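Long-range contact in putative ABC transporter (Thermobispora bispora, PDB 4PE6), which probably serves as the solute-binding protein of an ABC transporter for carbohydrates or related solutes, and binds a trihydroxybutanoic acid in the crystal: residues Asp273-Pro287 against Trp313-Lys326. Numbering follows the deposited sequence.
Sequences DLLEGRDLPKQMTFP and WTRELFRQQVEAIK
Trp313 receives the edge of Phe286 on its face, a T-shaped pair with planes at 69° and Phe286 CD2 3.4 Å from Trp313 CZ2. In this periplasmic-binding-protein fold, helix 315-327 packs against strand 283-290 and the C-terminal end of helix 263-275, illustrating how one helix can join an aromatic cluster to a salt-bridge network. Trp313 NE1 hydrogen-bonds to Asp260 OD2. Arg315 NH2 meets Asp273 OD1 at 2.9 Å and, weakly, Glu276 OE2, while a water links Arg315 NH1 to that same carboxylate oxygen. Phe318, its CG anti to the backbone N (chi1 167°), swings its ring rim to rim with Phe286. Arg319 grips Asp273 side-on: NE takes OD2 at 3.0 Å and NH2 takes OD1 at 2.8 Å, both bonds nearly straight. Its guanidinium also stacks on that of Arg278, a like-charged pairing that the nearby carboxylates of Asp273 and Glu276 probably offset. A leucine in place of Arg319 would probably leave buried Asp273 OD2 without its charged mate and the Arg278 guanidinium without its flat partner. Gln321 lays CG over the centre of the Phe286 ring, 3.5 Å from Phe286 CZ; its OE1 accepts from Val332 N. Val322 meets Leu280 and Pro281 through CG1, and Ile325 CD1 lies 3.8 Å from Met284 CB. Finally, Lys326 passes Pro281 and its NZ donates to Asp279 O at 2.9 Å, tilted 34° from the carbonyl plane.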
ATOM      1  N   ASP A 273      20.511  -0.485  -9.210  1.00 19.94           N
ATOM      2  CA  ASP A 273      21.102  -1.701  -9.795  1.00 20.29           C
ATOM      3  C   ASP A 273      20.933  -1.696 -11.315  1.00 19.72           C
ATOM      4  O   ASP A 273      21.857  -2.059 -12.069  1.00 19.57           O
ATOM      5  CB  ASP A 273      20.529  -2.966  -9.147  1.00 21.03           C
ATOM      6  CG  ASP A 273      21.275  -3.345  -7.842  1.00 22.20           C
ATOM      7  OD1 ASP A 273      22.261  -2.657  -7.497  1.00 23.42           O
ATOM      8  OD2 ASP A 273      20.903  -4.324  -7.169  1.00 22.75           O
ATOM      9  N   LEU A 274      19.770  -1.232 -11.754  1.00 19.19           N
ATOM     10  CA  LEU A 274      19.487  -1.103 -13.174  1.00 18.96           C
ATOM     11  C   LEU A 274      20.482  -0.145 -13.820  1.00 19.11           C
ATOM     12  O   LEU A 274      21.001  -0.410 -14.917  1.00 18.91           O
ATOM     13  CB  LEU A 274      18.049  -0.626 -13.377  1.00 18.64           C
ATOM     14  CG  LEU A 274      16.955  -1.686 -13.159  1.00 18.73           C
ATOM     15  CD1 LEU A 274      15.598  -1.077 -13.418  1.00 18.56           C
ATOM     16  CD2 LEU A 274      17.128  -2.900 -14.044  1.00 19.05           C
ATOM     17  N   LEU A 275      20.756   0.961 -13.132  1.00 19.10           N
ATOM     18  CA  LEU A 275      21.628   2.001 -13.670  1.00 19.72           C
ATOM     19  C   LEU A 275      23.085   1.563 -13.803  1.00 20.83           C
ATOM     20  O   LEU A 275      23.828   2.129 -14.617  1.00 21.68           O
ATOM     21  CB  LEU A 275      21.539   3.265 -12.805  1.00 19.83           C
ATOM     22  CG  LEU A 275      20.261   4.074 -13.022  1.00 19.51           C
ATOM     23  CD1 LEU A 275      20.154   5.193 -11.974  1.00 19.84           C
ATOM     24  CD2 LEU A 275      20.201   4.633 -14.442  1.00 19.48           C
ATOM     25  N   GLU A 276      23.515   0.578 -13.017  1.00 21.66           N
ATOM     26  CA  GLU A 276      24.862   0.031 -13.174  1.00 22.29           C
ATOM     27  C   GLU A 276      24.908  -1.264 -13.995  1.00 21.93           C
ATOM     28  O   GLU A 276      25.844  -2.048 -13.881  1.00 22.24           O
ATOM     29  CB  GLU A 276      25.558  -0.113 -11.809  1.00 23.39           C
ATOM     30  CG  GLU A 276      24.917  -1.057 -10.806  1.00 24.17           C
ATOM     31  CD  GLU A 276      25.777  -1.207  -9.539  1.00 25.37           C
ATOM     32  OE1 GLU A 276      26.351  -2.305  -9.293  1.00 25.48           O
ATOM     33  OE2 GLU A 276      25.917  -0.202  -8.820  1.00 26.78           O
ATOM     34  N   GLY A 277      23.894  -1.480 -14.829  1.00 21.49           N
ATOM     35  CA  GLY A 277      23.898  -2.592 -15.792  1.00 21.96           C
ATOM     36  C   GLY A 277      23.465  -3.967 -15.301  1.00 22.77           C
ATOM     37  O   GLY A 277      23.639  -4.975 -16.015  1.00 23.29           O
ATOM     38  N   ARG A 278      22.894  -4.032 -14.100  1.00 22.95           N
ATOM     39  CA  ARG A 278      22.479  -5.306 -13.537  1.00 24.04           C
ATOM     40  C   ARG A 278      21.121  -5.697 -14.069  1.00 24.25           C
ATOM     41  O   ARG A 278      20.298  -4.853 -14.384  1.00 23.58           O
ATOM     42  CB  ARG A 278      22.422  -5.259 -12.018  1.00 24.22           C
ATOM     43  CG  ARG A 278      23.764  -5.049 -11.350  1.00 24.60           C
ATOM     44  CD  ARG A 278      23.586  -5.082  -9.847  1.00 25.38           C
ATOM     45  NE  ARG A 278      24.866  -4.882  -9.188  1.00 26.32           N
ATOM     46  CZ  ARG A 278      25.521  -5.780  -8.461  1.00 27.50           C
ATOM     47  NH1 ARG A 278      25.031  -6.987  -8.218  1.00 28.13           N
ATOM     48  NH2 ARG A 278      26.692  -5.437  -7.954  1.00 28.85           N
ATOM     49  N   ASP A 279      20.897  -6.998 -14.136  1.00 25.32           N
ATOM     50  CA  ASP A 279      19.663  -7.539 -14.661  1.00 25.87           C
ATOM     51  C   ASP A 279      18.739  -7.786 -13.507  1.00 25.41           C
ATOM     52  O   ASP A 279      19.159  -8.317 -12.491  1.00 26.33           O
ATOM     53  CB  ASP A 279      19.917  -8.849 -15.408  1.00 27.96           C
ATOM     54  CG  ASP A 279      20.611  -8.629 -16.727  1.00 29.16           C
ATOM     55  OD1 ASP A 279      20.609  -7.475 -17.199  1.00 30.57           O
ATOM     56  OD2 ASP A 279      21.156  -9.588 -17.289  1.00 31.49           O
ATOM     57  N   LEU A 280      17.490  -7.382 -13.669  1.00 23.95           N
ATOM     58  CA  LEU A 280      16.450  -7.688 -12.707  1.00 23.46           C
ATOM     59  C   LEU A 280      15.324  -8.385 -13.455  1.00 23.24           C
ATOM     60  O   LEU A 280      15.131  -8.139 -14.630  1.00 23.25           O
ATOM     61  CB  LEU A 280      15.913  -6.393 -12.071  1.00 22.36           C
ATOM     62  CG  LEU A 280      16.843  -5.570 -11.175  1.00 22.09           C
ATOM     63  CD1 LEU A 280      16.098  -4.321 -10.687  1.00 21.53           C
ATOM     64  CD2 LEU A 280      17.377  -6.389  -9.995  1.00 22.69           C
ATOM     65  N   PRO A 281      14.554  -9.240 -12.769  1.00 23.37           N
ATOM     66  CA  PRO A 281      13.310  -9.709 -13.354  1.00 23.56           C
ATOM     67  C   PRO A 281      12.351  -8.557 -13.650  1.00 22.95           C
ATOM     68  O   PRO A 281      12.258  -7.612 -12.858  1.00 21.99           O
ATOM     69  CB  PRO A 281      12.713 -10.624 -12.266  1.00 24.06           C
ATOM     70  CG  PRO A 281      13.806 -10.881 -11.297  1.00 24.39           C
ATOM     71  CD  PRO A 281      14.742  -9.711 -11.390  1.00 23.62           C
ATOM     72  N   LYS A 282      11.637  -8.643 -14.769  1.00 23.51           N
ATOM     73  CA  LYS A 282      10.669  -7.618 -15.142  1.00 23.88           C
ATOM     74  C   LYS A 282       9.535  -7.515 -14.128  1.00 23.49           C
ATOM     75  O   LYS A 282       8.866  -6.478 -14.052  1.00 22.75           O
ATOM     76  CB  LYS A 282      10.050  -7.898 -16.528  1.00 25.35           C
ATOM     77  CG  LYS A 282      11.022  -7.891 -17.704  1.00 26.86           C
ATOM     78  CD  LYS A 282      11.630  -6.519 -18.000  1.00 27.70           C
ATOM     79  CE  LYS A 282      10.648  -5.613 -18.735  1.00 28.61           C
ATOM     80  NZ  LYS A 282      11.301  -4.363 -19.215  1.00 29.21           N
ATOM     81  N   GLN A 283       9.280  -8.609 -13.413  1.00 23.79           N
ATOM     82  CA  GLN A 283       8.230  -8.641 -12.395  1.00 24.12           C
ATOM     83  C   GLN A 283       8.817  -9.173 -11.097  1.00 23.38           C
ATOM     84  O   GLN A 283       9.439 -10.226 -11.081  1.00 22.55           O
ATOM     85  CB  GLN A 283       7.047  -9.493 -12.860  1.00 25.69           C
ATOM     86  CG  GLN A 283       5.808  -9.340 -11.971  1.00 26.86           C
ATOM     87  CD  GLN A 283       5.930 -10.071 -10.641  1.00 28.04           C
ATOM     88  OE1 GLN A 283       6.531 -11.141 -10.563  1.00 29.88           O
ATOM     89  NE2 GLN A 283       5.369  -9.484  -9.581  1.00 28.32           N
HETATM   90  N   MSE A 284       8.628  -8.428 -10.016  1.00 22.12           N
HETATM   91  CA  MSE A 284       9.147  -8.814  -8.708  1.00 22.31           C
HETATM   92  C   MSE A 284       8.065  -8.657  -7.667  1.00 21.44           C
HETATM   93  O   MSE A 284       7.494  -7.574  -7.495  1.00 20.47           O
HETATM   94  CB  MSE A 284      10.355  -7.959  -8.327  1.00 22.89           C
HETATM   95  CG  MSE A 284      11.515  -8.007  -9.311  1.00 24.23           C
HETATM   96 SE   MSE A 284      12.891  -6.655  -8.875  1.00 26.42          SE
HETATM   97  CE  MSE A 284      12.160  -5.426 -10.229  1.00 25.09           C
ATOM     98  N   THR A 285       7.771  -9.731  -6.958  1.00 21.50           N
ATOM     99  CA  THR A 285       6.858  -9.657  -5.819  1.00 21.20           C
ATOM    100  C   THR A 285       7.608  -9.594  -4.499  1.00 20.84           C
ATOM    101  O   THR A 285       8.327 -10.518  -4.114  1.00 21.41           O
ATOM    102  CB  THR A 285       5.839 -10.807  -5.831  1.00 22.06           C
ATOM    103  OG1 THR A 285       5.007 -10.665  -6.988  1.00 22.31           O
ATOM    104  CG2 THR A 285       4.957 -10.752  -4.618  1.00 22.18           C
ATOM    105  N   PHE A 286       7.437  -8.474  -3.809  1.00 19.77           N
ATOM    106  CA  PHE A 286       7.984  -8.276  -2.481  1.00 19.64           C
ATOM    107  C   PHE A 286       6.869  -8.498  -1.426  1.00 19.67           C
ATOM    108  O   PHE A 286       5.680  -8.564  -1.777  1.00 19.51           O
ATOM    109  CB  PHE A 286       8.584  -6.860  -2.369  1.00 19.30           C
ATOM    110  CG  PHE A 286      10.020  -6.768  -2.821  1.00 19.38           C
ATOM    111  CD1 PHE A 286      10.388  -7.138  -4.098  1.00 19.22           C
ATOM    112  CD2 PHE A 286      11.002  -6.300  -1.957  1.00 19.64           C
ATOM    113  CE1 PHE A 286      11.709  -7.064  -4.521  1.00 19.51           C
ATOM    114  CE2 PHE A 286      12.327  -6.218  -2.369  1.00 19.95           C
ATOM    115  CZ  PHE A 286      12.689  -6.614  -3.649  1.00 19.75           C
ATOM    116  N   PRO A 287       7.243  -8.618  -0.143  1.00 19.78           N
ATOM    117  CA  PRO A 287       6.292  -9.025   0.885  1.00 20.10           C
ATOM    118  C   PRO A 287       5.449  -7.910   1.470  1.00 19.64           C
ATOM    119  O   PRO A 287       5.944  -6.811   1.745  1.00 19.37           O
ATOM    120  CB  PRO A 287       7.188  -9.607   1.989  1.00 20.85           C
ATOM    121  CG  PRO A 287       8.477  -8.856   1.836  1.00 20.81           C
ATOM    122  CD  PRO A 287       8.635  -8.693   0.350  1.00 20.38           C
ATOM    123  N   TRP A 313      14.309  -1.945   3.956  1.00 25.40           N
ATOM    124  CA  TRP A 313      15.150  -2.442   2.871  1.00 25.25           C
ATOM    125  C   TRP A 313      16.482  -1.713   2.819  1.00 26.89           C
ATOM    126  O   TRP A 313      16.532  -0.488   2.749  1.00 27.84           O
ATOM    127  CB  TRP A 313      14.432  -2.327   1.516  1.00 23.50           C
ATOM    128  CG  TRP A 313      13.168  -3.052   1.507  1.00 22.32           C
ATOM    129  CD1 TRP A 313      11.926  -2.508   1.568  1.00 21.52           C
ATOM    130  CD2 TRP A 313      12.989  -4.470   1.460  1.00 22.40           C
ATOM    131  NE1 TRP A 313      10.981  -3.493   1.571  1.00 21.35           N
ATOM    132  CE2 TRP A 313      11.607  -4.712   1.507  1.00 21.83           C
ATOM    133  CE3 TRP A 313      13.867  -5.562   1.387  1.00 23.60           C
ATOM    134  CZ2 TRP A 313      11.066  -5.993   1.472  1.00 22.37           C
ATOM    135  CZ3 TRP A 313      13.332  -6.849   1.365  1.00 23.90           C
ATOM    136  CH2 TRP A 313      11.942  -7.053   1.399  1.00 23.55           C
ATOM    137  N   THR A 314      17.554  -2.480   2.925  1.00 28.57           N
ATOM    138  CA  THR A 314      18.879  -2.020   2.584  1.00 29.97           C
ATOM    139  C   THR A 314      19.117  -2.508   1.163  1.00 29.42           C
ATOM    140  O   THR A 314      18.395  -3.361   0.650  1.00 28.29           O
ATOM    141  CB  THR A 314      19.944  -2.613   3.514  1.00 31.96           C
ATOM    142  OG1 THR A 314      19.879  -4.048   3.476  1.00 32.39           O
ATOM    143  CG2 THR A 314      19.740  -2.125   4.960  1.00 33.43           C
ATOM    144  N   ARG A 315      20.133  -1.962   0.525  1.00 30.56           N
ATOM    145  CA  ARG A 315      20.517  -2.440  -0.774  1.00 30.20           C
ATOM    146  C   ARG A 315      20.814  -3.952  -0.728  1.00 31.00           C
ATOM    147  O   ARG A 315      20.431  -4.698  -1.637  1.00 30.21           O
ATOM    148  CB  ARG A 315      21.720  -1.651  -1.277  1.00 31.14           C
ATOM    149  CG  ARG A 315      21.836  -1.703  -2.776  1.00 30.30           C
ATOM    150  CD  ARG A 315      22.960  -0.836  -3.304  1.00 30.69           C
ATOM    151  NE  ARG A 315      22.853  -0.763  -4.752  1.00 29.73           N
ATOM    152  CZ  ARG A 315      23.659  -0.075  -5.547  1.00 29.70           C
ATOM    153  NH1 ARG A 315      24.672   0.618  -5.053  1.00 31.06           N
ATOM    154  NH2 ARG A 315      23.435  -0.085  -6.852  1.00 28.97           N
ATOM    155  N   GLU A 316      21.454  -4.405   0.349  1.00 32.59           N
ATOM    156  CA  GLU A 316      21.752  -5.827   0.512  1.00 34.92           C
ATOM    157  C   GLU A 316      20.494  -6.702   0.701  1.00 32.98           C
ATOM    158  O   GLU A 316      20.363  -7.762   0.072  1.00 30.76           O
ATOM    159  CB  GLU A 316      22.750  -6.042   1.676  1.00 39.46           C
ATOM    160  CG  GLU A 316      23.665  -7.239   1.468  1.00 43.97           C
ATOM    161  CD  GLU A 316      24.312  -7.250   0.084  1.00 46.40           C
ATOM    162  OE1 GLU A 316      25.064  -6.299  -0.239  1.00 49.92           O
ATOM    163  OE2 GLU A 316      24.053  -8.202  -0.695  1.00 48.16           O
ATOM    164  N   LEU A 317      19.561  -6.257   1.545  1.00 31.71           N
ATOM    165  CA  LEU A 317      18.307  -7.007   1.726  1.00 31.58           C
ATOM    166  C   LEU A 317      17.504  -7.030   0.435  1.00 29.59           C
ATOM    167  O   LEU A 317      16.923  -8.051   0.091  1.00 29.63           O
ATOM    168  CB  LEU A 317      17.455  -6.450   2.878  1.00 32.07           C
ATOM    169  CG  LEU A 317      17.986  -6.746   4.288  1.00 34.88           C
ATOM    170  CD1 LEU A 317      17.145  -6.020   5.335  1.00 35.15           C
ATOM    171  CD2 LEU A 317      18.025  -8.245   4.583  1.00 36.19           C
ATOM    172  N   PHE A 318      17.498  -5.912  -0.288  1.00 28.03           N
ATOM    173  CA  PHE A 318      16.883  -5.872  -1.616  1.00 26.71           C
ATOM    174  C   PHE A 318      17.435  -6.972  -2.529  1.00 27.44           C
ATOM    175  O   PHE A 318      16.679  -7.771  -3.075  1.00 27.11           O
ATOM    176  CB  PHE A 318      17.076  -4.509  -2.278  1.00 25.32           C
ATOM    177  CG  PHE A 318      16.751  -4.513  -3.740  1.00 23.83           C
ATOM    178  CD1 PHE A 318      15.441  -4.521  -4.158  1.00 22.89           C
ATOM    179  CD2 PHE A 318      17.761  -4.558  -4.692  1.00 23.63           C
ATOM    180  CE1 PHE A 318      15.123  -4.568  -5.504  1.00 22.67           C
ATOM    181  CE2 PHE A 318      17.452  -4.600  -6.037  1.00 23.26           C
ATOM    182  CZ  PHE A 318      16.133  -4.593  -6.446  1.00 22.76           C
ATOM    183  N   ARG A 319      18.759  -7.002  -2.678  1.00 28.98           N
ATOM    184  CA  ARG A 319      19.425  -7.988  -3.529  1.00 30.03           C
ATOM    185  C   ARG A 319      19.130  -9.424  -3.111  1.00 32.20           C
ATOM    186  O   ARG A 319      18.919 -10.290  -3.971  1.00 33.02           O
ATOM    187  CB  ARG A 319      20.937  -7.732  -3.584  1.00 30.58           C
ATOM    188  CG  ARG A 319      21.299  -6.588  -4.518  1.00 29.08           C
ATOM    189  CD  ARG A 319      22.773  -6.250  -4.430  1.00 29.76           C
ATOM    190  NE  ARG A 319      23.123  -5.116  -5.278  1.00 28.77           N
ATOM    191  CZ  ARG A 319      24.321  -4.545  -5.296  1.00 29.32           C
ATOM    192  NH1 ARG A 319      25.287  -4.992  -4.511  1.00 30.39           N
ATOM    193  NH2 ARG A 319      24.557  -3.522  -6.110  1.00 29.12           N
ATOM    194  N   GLN A 320      19.101  -9.673  -1.801  1.00 33.60           N
ATOM    195  CA  GLN A 320      18.719 -10.988  -1.281  1.00 35.27           C
ATOM    196  C   GLN A 320      17.348 -11.404  -1.772  1.00 33.33           C
ATOM    197  O   GLN A 320      17.155 -12.540  -2.190  1.00 32.83           O
ATOM    198  CB  GLN A 320      18.695 -11.004   0.247  1.00 38.11           C
ATOM    199  CG  GLN A 320      20.051 -11.075   0.920  1.00 41.88           C
ATOM    200  CD  GLN A 320      19.913 -11.058   2.438  1.00 45.31           C
ATOM    201  OE1 GLN A 320      18.945 -11.599   2.996  1.00 46.72           O
ATOM    202  NE2 GLN A 320      20.871 -10.427   3.115  1.00 46.83           N
ATOM    203  N   GLN A 321      16.382 -10.492  -1.680  1.00 31.37           N
ATOM    204  CA  GLN A 321      15.014 -10.793  -2.117  1.00 30.87           C
ATOM    205  C   GLN A 321      14.955 -11.042  -3.613  1.00 29.77           C
ATOM    206  O   GLN A 321      14.240 -11.939  -4.055  1.00 29.92           O
ATOM    207  CB  GLN A 321      14.026  -9.675  -1.730  1.00 30.26           C
ATOM    208  CG  GLN A 321      12.617  -9.842  -2.307  1.00 30.87           C
ATOM    209  CD  GLN A 321      11.767 -10.887  -1.592  1.00 33.62           C
ATOM    210  OE1 GLN A 321      12.049 -11.269  -0.457  1.00 36.02           O
ATOM    211  NE2 GLN A 321      10.698 -11.336  -2.256  1.00 34.12           N
ATOM    212  N   VAL A 322      15.709 -10.258  -4.382  1.00 36.12           N
ATOM    213  CA  VAL A 322      15.799 -10.477  -5.828  1.00 36.04           C
ATOM    214  C   VAL A 322      16.377 -11.871  -6.104  1.00 36.82           C
ATOM    215  O   VAL A 322      15.882 -12.587  -6.965  1.00 35.76           O
ATOM    216  CB  VAL A 322      16.628  -9.383  -6.528  1.00 37.23           C
ATOM    217  CG1 VAL A 322      16.821  -9.707  -7.997  1.00 37.31           C
ATOM    218  CG2 VAL A 322      15.945  -8.018  -6.393  1.00 38.16           C
ATOM    219  N   GLU A 323      17.404 -12.258  -5.354  1.00 38.44           N
ATOM    220  CA  GLU A 323      18.000 -13.578  -5.540  1.00 40.34           C
ATOM    221  C   GLU A 323      17.027 -14.692  -5.213  1.00 39.80           C
ATOM    222  O   GLU A 323      16.993 -15.700  -5.915  1.00 41.15           O
ATOM    223  CB  GLU A 323      19.291 -13.719  -4.734  1.00 42.80           C
ATOM    224  CG  GLU A 323      20.500 -13.217  -5.503  1.00 45.74           C
ATOM    225  CD  GLU A 323      20.810 -14.088  -6.716  1.00 46.61           C
ATOM    226  OE1 GLU A 323      20.919 -15.325  -6.558  1.00 48.66           O
ATOM    227  OE2 GLU A 323      20.943 -13.535  -7.829  1.00 48.11           O
ATOM    228  N   ALA A 324      16.241 -14.514  -4.155  1.00 40.23           N
ATOM    229  CA  ALA A 324      15.177 -15.454  -3.821  1.00 40.86           C
ATOM    230  C   ALA A 324      14.118 -15.536  -4.919  1.00 40.79           C
ATOM    231  O   ALA A 324      13.605 -16.611  -5.199  1.00 42.78           O
ATOM    232  CB  ALA A 324      14.532 -15.094  -2.488  1.00 42.17           C
ATOM    233  N   ILE A 325      13.790 -14.409  -5.537  1.00 40.06           N
ATOM    234  CA  ILE A 325      12.818 -14.396  -6.627  1.00 40.56           C
ATOM    235  C   ILE A 325      13.376 -15.131  -7.847  1.00 41.19           C
ATOM    236  O   ILE A 325      12.694 -15.953  -8.424  1.00 41.41           O
ATOM    237  CB  ILE A 325      12.406 -12.952  -7.011  1.00 40.39           C
ATOM    238  CG1 ILE A 325      11.566 -12.328  -5.893  1.00 40.27           C
ATOM    239  CG2 ILE A 325      11.616 -12.933  -8.317  1.00 41.53           C
ATOM    240  CD1 ILE A 325      11.287 -10.840  -6.075  1.00 40.02           C
ATOM    241  N   LYS A 326      14.610 -14.821  -8.236  1.00 42.26           N
ATOM    242  CA  LYS A 326      15.222 -15.425  -9.422  1.00 43.93           C
ATOM    243  C   LYS A 326      15.369 -16.921  -9.257  1.00 45.89           C
ATOM    244  O   LYS A 326      15.096 -17.684 -10.183  1.00 49.03           O
ATOM    245  CB  LYS A 326      16.614 -14.843  -9.683  1.00 43.99           C
ATOM    246  CG  LYS A 326      16.618 -13.458 -10.303  1.00 44.04           C
ATOM    247  CD  LYS A 326      18.043 -12.963 -10.470  1.00 44.83           C
ATOM    248  CE  LYS A 326      18.109 -11.736 -11.356  1.00 46.61           C
ATOM    249  NZ  LYS A 326      19.198 -10.811 -10.936  1.00 48.39           N
TER
HETATM  250  O   HOH W   1      25.946   2.119  -7.063  1.00 37.49           O